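Putative lipoprotein YerB (Bacillus subtilis, PDB 2PSB) is of unknown function, is probably anchored to the cell membrane as a lipoprotein, and interacts with PcrA, though that interaction is not essential for viability or UV-lesion repair. Local coordinates at residues 52-58 against 291-297; 231-235 against 276-280. All coordinates share one frame. Residues are numbered along the deposited sequence.

Contact 1: 52-58 against 291-297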
loop_
_atom_site.group_PDB
_atom_site.type_symbol
_atom_site.label_atom_id
_atom_site.label_comp_id
_atom_site.label_asym_id
_atom_site.label_seq_id
_atom_site.Cartn_x
_atom_site.Cartn_y
_atom_site.Cartn_z
ATOM N N ALA A 52 8.240 1.935 3.807
ATOM C CA ALA A 52 6.834 1.683 4.150
ATOM C C ALA A 52 6.634 0.367 4.888
ATOM O O ALA A 52 7.215 -0.659 4.522
ATOM C CB ALA A 52 5.959 1.706 2.877
ATOM N N ASP A 53 5.808 0.386 5.929
ATOM C CA ASP A 53 5.544 -0.831 6.683
ATOM C C ASP A 53 4.564 -1.727 5.922
ATOM O O ASP A 53 4.715 -2.950 5.893
ATOM C CB ASP A 53 4.990 -0.494 8.068
ATOM C CG ASP A 53 5.927 0.394 8.878
ATOM O OD1 ASP A 53 7.146 0.334 8.665
ATOM O OD2 ASP A 53 5.452 1.130 9.758
ATOM N N ILE A 54 3.576 -1.097 5.292
ATOM C CA ILE A 54 2.549 -1.795 4.526
ATOM C C ILE A 54 2.321 -1.082 3.215
ATOM O O ILE A 54 2.221 0.144 3.170
ATOM C CB ILE A 54 1.183 -1.802 5.252
ATOM C CG1 ILE A 54 1.327 -2.384 6.652
ATOM C CG2 ILE A 54 0.160 -2.598 4.432
ATOM C CD1 ILE A 54 0.171 -2.016 7.557
ATOM N N VAL A 55 2.240 -1.855 2.143
ATOM C CA VAL A 55 1.982 -1.303 0.831
ATOM C C VAL A 55 0.825 -2.101 0.242
ATOM O O VAL A 55 0.847 -3.335 0.256
ATOM C CB VAL A 55 3.208 -1.413 -0.091
ATOM C CG1 VAL A 55 2.806 -0.995 -1.518
ATOM C CG2 VAL A 55 4.346 -0.507 0.433
ATOM N N ILE A 56 -0.188 -1.399 -0.257
ATOM C CA ILE A 56 -1.344 -2.064 -0.843
ATOM C C ILE A 56 -1.500 -1.704 -2.313
ATOM O O ILE A 56 -1.543 -0.537 -2.684
ATOM C CB ILE A 56 -2.642 -1.719 -0.074
ATOM C CG1 ILE A 56 -2.459 -2.073 1.408
ATOM C CG2 ILE A 56 -3.829 -2.528 -0.634
ATOM C CD1 ILE A 56 -2.484 -0.900 2.345
ATOM N N GLU A 57 -1.560 -2.730 -3.153
ATOM C CA GLU A 57 -1.707 -2.544 -4.584
ATOM C C GLU A 57 -3.108 -2.959 -4.997
ATOM O O GLU A 57 -3.624 -3.974 -4.535
ATOM C CB GLU A 57 -0.651 -3.380 -5.330
ATOM C CG GLU A 57 -0.737 -3.338 -6.857
ATOM C CD GLU A 57 0.386 -4.129 -7.527
ATOM O OE1 GLU A 57 0.610 -3.912 -8.735
ATOM O OE2 GLU A 57 1.040 -4.967 -6.854
ATOM N N ALA A 58 -3.722 -2.163 -5.860
ATOM C CA ALA A 58 -5.067 -2.459 -6.340
ATOM C C ALA A 58 -5.289 -1.751 -7.662
ATOM O O ALA A 58 -4.585 -0.785 -7.988
ATOM C CB ALA A 58 -6.133 -2.013 -5.311
ATOM N N GLY A 291 7.901 -7.527 10.190
ATOM C CA GLY A 291 8.544 -6.947 9.021
ATOM C C GLY A 291 7.580 -6.256 8.072
ATOM O O GLY A 291 6.463 -5.911 8.449
ATOM N N LYS A 292 8.019 -6.040 6.840
ATOM C CA LYS A 292 7.181 -5.391 5.851
ATOM C C LYS A 292 6.158 -6.340 5.231
ATOM O O LYS A 292 6.420 -7.540 5.044
ATOM C CB LYS A 292 8.041 -4.773 4.747
ATOM C CG LYS A 292 8.563 -3.366 5.050
ATOM C CD LYS A 292 9.624 -3.345 6.128
ATOM C CE LYS A 292 10.269 -1.955 6.270
ATOM N NZ LYS A 292 9.396 -0.918 6.921
ATOM N N THR A 293 4.989 -5.787 4.922
ATOM C CA THR A 293 3.897 -6.553 4.320
ATOM C C THR A 293 3.371 -5.896 3.054
ATOM O O THR A 293 3.135 -4.689 3.014
ATOM C CB THR A 293 2.701 -6.722 5.293
ATOM O OG1 THR A 293 3.108 -7.496 6.421
ATOM C CG2 THR A 293 1.524 -7.425 4.598
ATOM N N TRP A 294 3.206 -6.704 2.016
ATOM C CA TRP A 294 2.661 -6.231 0.751
ATOM C C TRP A 294 1.337 -6.928 0.501
ATOM O O TRP A 294 1.267 -8.160 0.467
ATOM C CB TRP A 294 3.599 -6.522 -0.404
ATOM C CG TRP A 294 4.444 -5.356 -0.781
ATOM C CD1 TRP A 294 5.481 -4.829 -0.058
ATOM C CD2 TRP A 294 4.385 -4.607 -2.001
ATOM N NE1 TRP A 294 6.075 -3.810 -0.758
ATOM C CE2 TRP A 294 5.422 -3.649 -1.952
ATOM C CE3 TRP A 294 3.554 -4.649 -3.130
ATOM C CZ2 TRP A 294 5.660 -2.741 -2.991
ATOM C CZ3 TRP A 294 3.786 -3.748 -4.162
ATOM C CH2 TRP A 294 4.832 -2.803 -4.086
ATOM N N ILE A 295 0.292 -6.129 0.333
ATOM C CA ILE A 295 -1.051 -6.640 0.091
ATOM C C ILE A 295 -1.452 -6.385 -1.350
ATOM O O ILE A 295 -1.376 -5.252 -1.848
ATOM C CB ILE A 295 -2.092 -5.964 1.026
ATOM C CG1 ILE A 295 -1.693 -6.182 2.488
ATOM C CG2 ILE A 295 -3.493 -6.530 0.754
ATOM C CD1 ILE A 295 -2.720 -5.768 3.475
ATOM N N ASN A 296 -1.867 -7.455 -2.020
ATOM C CA ASN A 296 -2.318 -7.375 -3.401
ATOM C C ASN A 296 -3.791 -7.675 -3.499
ATOM O O ASN A 296 -4.214 -8.804 -3.263
ATOM C CB ASN A 296 -1.571 -8.375 -4.271
ATOM C CG ASN A 296 -0.343 -7.793 -4.873
ATOM O OD1 ASN A 296 -0.410 -7.090 -5.880
ATOM N ND2 ASN A 296 0.792 -8.061 -4.262
ATOM N N ILE A 297 -4.582 -6.669 -3.835
ATOM C CA ILE A 297 -6.004 -6.893 -3.976
ATOM C C ILE A 297 -6.286 -7.272 -5.433
ATOM O O ILE A 297 -5.838 -6.601 -6.372
ATOM C CB ILE A 297 -6.794 -5.640 -3.566
ATOM C CG1 ILE A 297 -6.721 -5.483 -2.041
ATOM C CG2 ILE A 297 -8.257 -5.744 -4.048
ATOM C CD1 ILE A 297 -7.043 -4.074 -1.539
#
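Two parallel neighbours in the large mixed β-sheet, strands 54-58 and 293-297, join the N-terminal and C-terminal DUF3048 regions here near the centre of the molecule. Their axes approach to 4.8 Å at an angle of 15°, and the register pairs Ile-54 with Thr-293 through Glu-57 with Asn-296. In the staggered pattern of parallel strands, Thr-293 N donates to Asp-53 O (3.0 Å), Thr-293 O accepts from Val-55 N (3.1 Å), Val-55 O accepts from Ile-295 N (2.8 Å), Ile-295 O accepts from Glu-57 N (2.8 Å), and Ile-297 N closes the run on Glu-57 O (2.9 Å). On one face Ile-54, Ile-56, Thr-293 and Ile-295 gather, with Ile-56 CG1 3.9 Å from Ile-295 CB; farther along, Ile-56 CG2 meets Ile-297 CD1 at 3.7 Å. The opposite face carries Val-55, Glu-57, Trp-294 and Asn-296. There the acidic group of Glu-57 is held by a hydrogen bond to Thr-65 and a salt bridge to Arg-210, while the Trp-294 ring also meets Phe-67 edge-to-face. Asp-53 and Ile-54 form a classic β-bulge opposite Ile-70 on the antiparallel strand 65-71. At this entrance to the strand pair, Lys-292 NZ makes a salt bridge with Asp-53 OD1 (3.1 Å), an oxygen that is also hydrogen-bonded to Ser-73. The Trp-294 indole lies flat against Val-55 in a CH-π contact, with Val-55 CG1 3.6 Å from the centroid of the Trp-294 six-membered ring and only 9° off its normal.

Contact 2: 231-235 against 276-280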
loop_
_atom_site.group_PDB
_atom_site.type_symbol
_atom_site.label_atom_id
_atom_site.label_comp_id
_atom_site.label_asym_id
_atom_site.label_seq_id
_atom_site.Cartn_x
_atom_site.Cartn_y
_atom_site.Cartn_z
ATOM N N ILE A 231 3.217 -11.634 1.979
ATOM C CA ILE A 231 2.518 -11.326 0.744
ATOM C C ILE A 231 1.083 -11.777 1.034
ATOM O O ILE A 231 0.814 -12.967 1.273
ATOM C CB ILE A 231 3.033 -12.106 -0.493
ATOM C CG1 ILE A 231 4.568 -12.111 -0.564
ATOM C CG2 ILE A 231 2.438 -11.473 -1.747
ATOM C CD1 ILE A 231 5.232 -10.749 -0.652
ATOM N N PHE A 232 0.168 -10.818 1.006
ATOM C CA PHE A 232 -1.222 -11.064 1.303
ATOM C C PHE A 232 -2.093 -10.745 0.091
ATOM O O PHE A 232 -2.351 -9.572 -0.207
ATOM C CB PHE A 232 -1.613 -10.198 2.500
ATOM C CG PHE A 232 -2.992 -10.459 3.026
ATOM C CD1 PHE A 232 -3.666 -11.644 2.726
ATOM C CD2 PHE A 232 -3.604 -9.535 3.870
ATOM C CE1 PHE A 232 -4.922 -11.895 3.258
ATOM C CE2 PHE A 232 -4.863 -9.783 4.406
ATOM C CZ PHE A 232 -5.522 -10.970 4.098
ATOM N N ILE A 233 -2.536 -11.791 -0.604
ATOM C CA ILE A 233 -3.365 -11.624 -1.790
ATOM C C ILE A 233 -4.815 -11.682 -1.357
ATOM O O ILE A 233 -5.263 -12.682 -0.811
ATOM C CB ILE A 233 -3.049 -12.735 -2.842
ATOM C CG1 ILE A 233 -1.561 -12.663 -3.202
ATOM C CG2 ILE A 233 -3.922 -12.564 -4.100
ATOM C CD1 ILE A 233 -1.065 -13.785 -4.081
ATOM N N VAL A 234 -5.535 -10.587 -1.587
ATOM C CA VAL A 234 -6.933 -10.481 -1.193
ATOM C C VAL A 234 -7.909 -10.414 -2.371
ATOM O O VAL A 234 -7.714 -9.636 -3.302
ATOM C CB VAL A 234 -7.111 -9.244 -0.274
ATOM C CG1 VAL A 234 -8.576 -8.935 -0.049
ATOM C CG2 VAL A 234 -6.428 -9.507 1.066
ATOM N N GLU A 235 -8.954 -11.241 -2.322
ATOM C CA GLU A 235 -9.966 -11.271 -3.379
ATOM C C GLU A 235 -11.168 -10.450 -2.969
ATOM O O GLU A 235 -11.898 -10.815 -2.055
ATOM C CB GLU A 235 -10.424 -12.701 -3.669
ATOM C CG GLU A 235 -11.386 -12.791 -4.857
ATOM C CD GLU A 235 -11.733 -14.222 -5.241
ATOM O OE1 GLU A 235 -12.479 -14.890 -4.488
ATOM O OE2 GLU A 235 -11.250 -14.688 -6.296
ATOM N N ARG A 276 -9.714 -2.711 8.765
ATOM C CA ARG A 276 -8.552 -3.438 8.279
ATOM C C ARG A 276 -8.971 -4.775 7.683
ATOM O O ARG A 276 -9.949 -5.377 8.118
ATOM C CB ARG A 276 -7.555 -3.673 9.418
ATOM C CG ARG A 276 -7.067 -2.392 10.096
ATOM C CD ARG A 276 -6.141 -2.698 11.280
ATOM N NE ARG A 276 -5.741 -1.477 11.985
ATOM C CZ ARG A 276 -4.902 -1.435 13.012
ATOM N NH1 ARG A 276 -4.355 -2.549 13.486
ATOM N NH2 ARG A 276 -4.603 -0.271 13.561
ATOM N N ILE A 277 -8.228 -5.218 6.674
ATOM C CA ILE A 277 -8.485 -6.489 6.021
ATOM C C ILE A 277 -7.701 -7.523 6.814
ATOM O O ILE A 277 -6.476 -7.561 6.781
ATOM C CB ILE A 277 -8.028 -6.438 4.551
ATOM C CG1 ILE A 277 -8.812 -5.334 3.835
ATOM C CG2 ILE A 277 -8.231 -7.786 3.882
ATOM C CD1 ILE A 277 -8.314 -5.014 2.441
ATOM N N VAL A 278 -8.425 -8.352 7.550
ATOM C CA VAL A 278 -7.789 -9.354 8.386
ATOM C C VAL A 278 -7.875 -10.764 7.836
ATOM O O VAL A 278 -8.961 -11.261 7.579
ATOM C CB VAL A 278 -8.419 -9.356 9.798
ATOM C CG1 VAL A 278 -7.620 -10.247 10.729
ATOM C CG2 VAL A 278 -8.511 -7.940 10.326
ATOM N N PRO A 279 -6.721 -11.428 7.651
ATOM C CA PRO A 279 -6.729 -12.804 7.136
ATOM C C PRO A 279 -7.216 -13.708 8.275
ATOM O O PRO A 279 -6.705 -13.633 9.393
ATOM C CB PRO A 279 -5.264 -13.050 6.782
ATOM C CG PRO A 279 -4.528 -12.209 7.826
ATOM C CD PRO A 279 -5.345 -10.943 7.873
ATOM N N VAL A 280 -8.220 -14.536 8.010
ATOM C CA VAL A 280 -8.744 -15.409 9.052
ATOM C C VAL A 280 -8.950 -16.816 8.520
ATOM O O VAL A 280 -9.455 -17.003 7.419
ATOM C CB VAL A 280 -10.086 -14.890 9.608
ATOM C CG1 VAL A 280 -9.895 -13.500 10.222
ATOM C CG2 VAL A 280 -11.119 -14.838 8.505
#
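Strand 276-280 crosses strand 231-235 almost at right angles, 101° between their directions, with the axes 9.3 Å apart at closest, so side chains rather than backbone hydrogen bonds join them. Ile-277 comes first: its CG2 lies 3.8 Å from Val-234 CG2 and 4.0 Å from Phe-232 CE2, while its carbonyl O sits 3.6 Å from Phe-232 CE2, at the ring edge. Val-278 turns its side chain away, onto Val-273 and Trp-285, and meets the aromatic ring through its backbone, with Val-278 C 4.4 Å from Phe-232 CZ. Pro-279 then points back, placing CB 3.4 Å from Phe-232 CZ. Phe-232 thus reaches across the gap to span Ile-277 through Pro-279, and Trp-270 of strand 264-273 packs against Phe-232, Val-234 and Ile-277. Such near-orthogonal packing of apolar side chains between two layers is characteristic of a strongly curled β-sheet folding over on itself, as the mixed sheet does here through successive antiparallel strands.

Overall arrangement
The centres of contacts 1 and 2 lie about 10 Å apart, and both belong to the large mixed sheet. Strand 293-298, part of contact 1, links the two: it runs parallel to strand 54-59 on one side and to strand 230-240, which carries one half of contact 2, on the other, where probable backbone hydrogen bonds, Asn-296 N to Phe-232 O and Val-234 N to Asn-296 O (both 2.8 Å), tie the contacts together directly. Along the chain the order is 52-58, 231-235, 276-280, 291-297, so contact 2 is nested within the loop closed by contact 1. The two DUF3048 family regions consequently share one continuous sheet, whose C-terminal part curls over beside the seam between them.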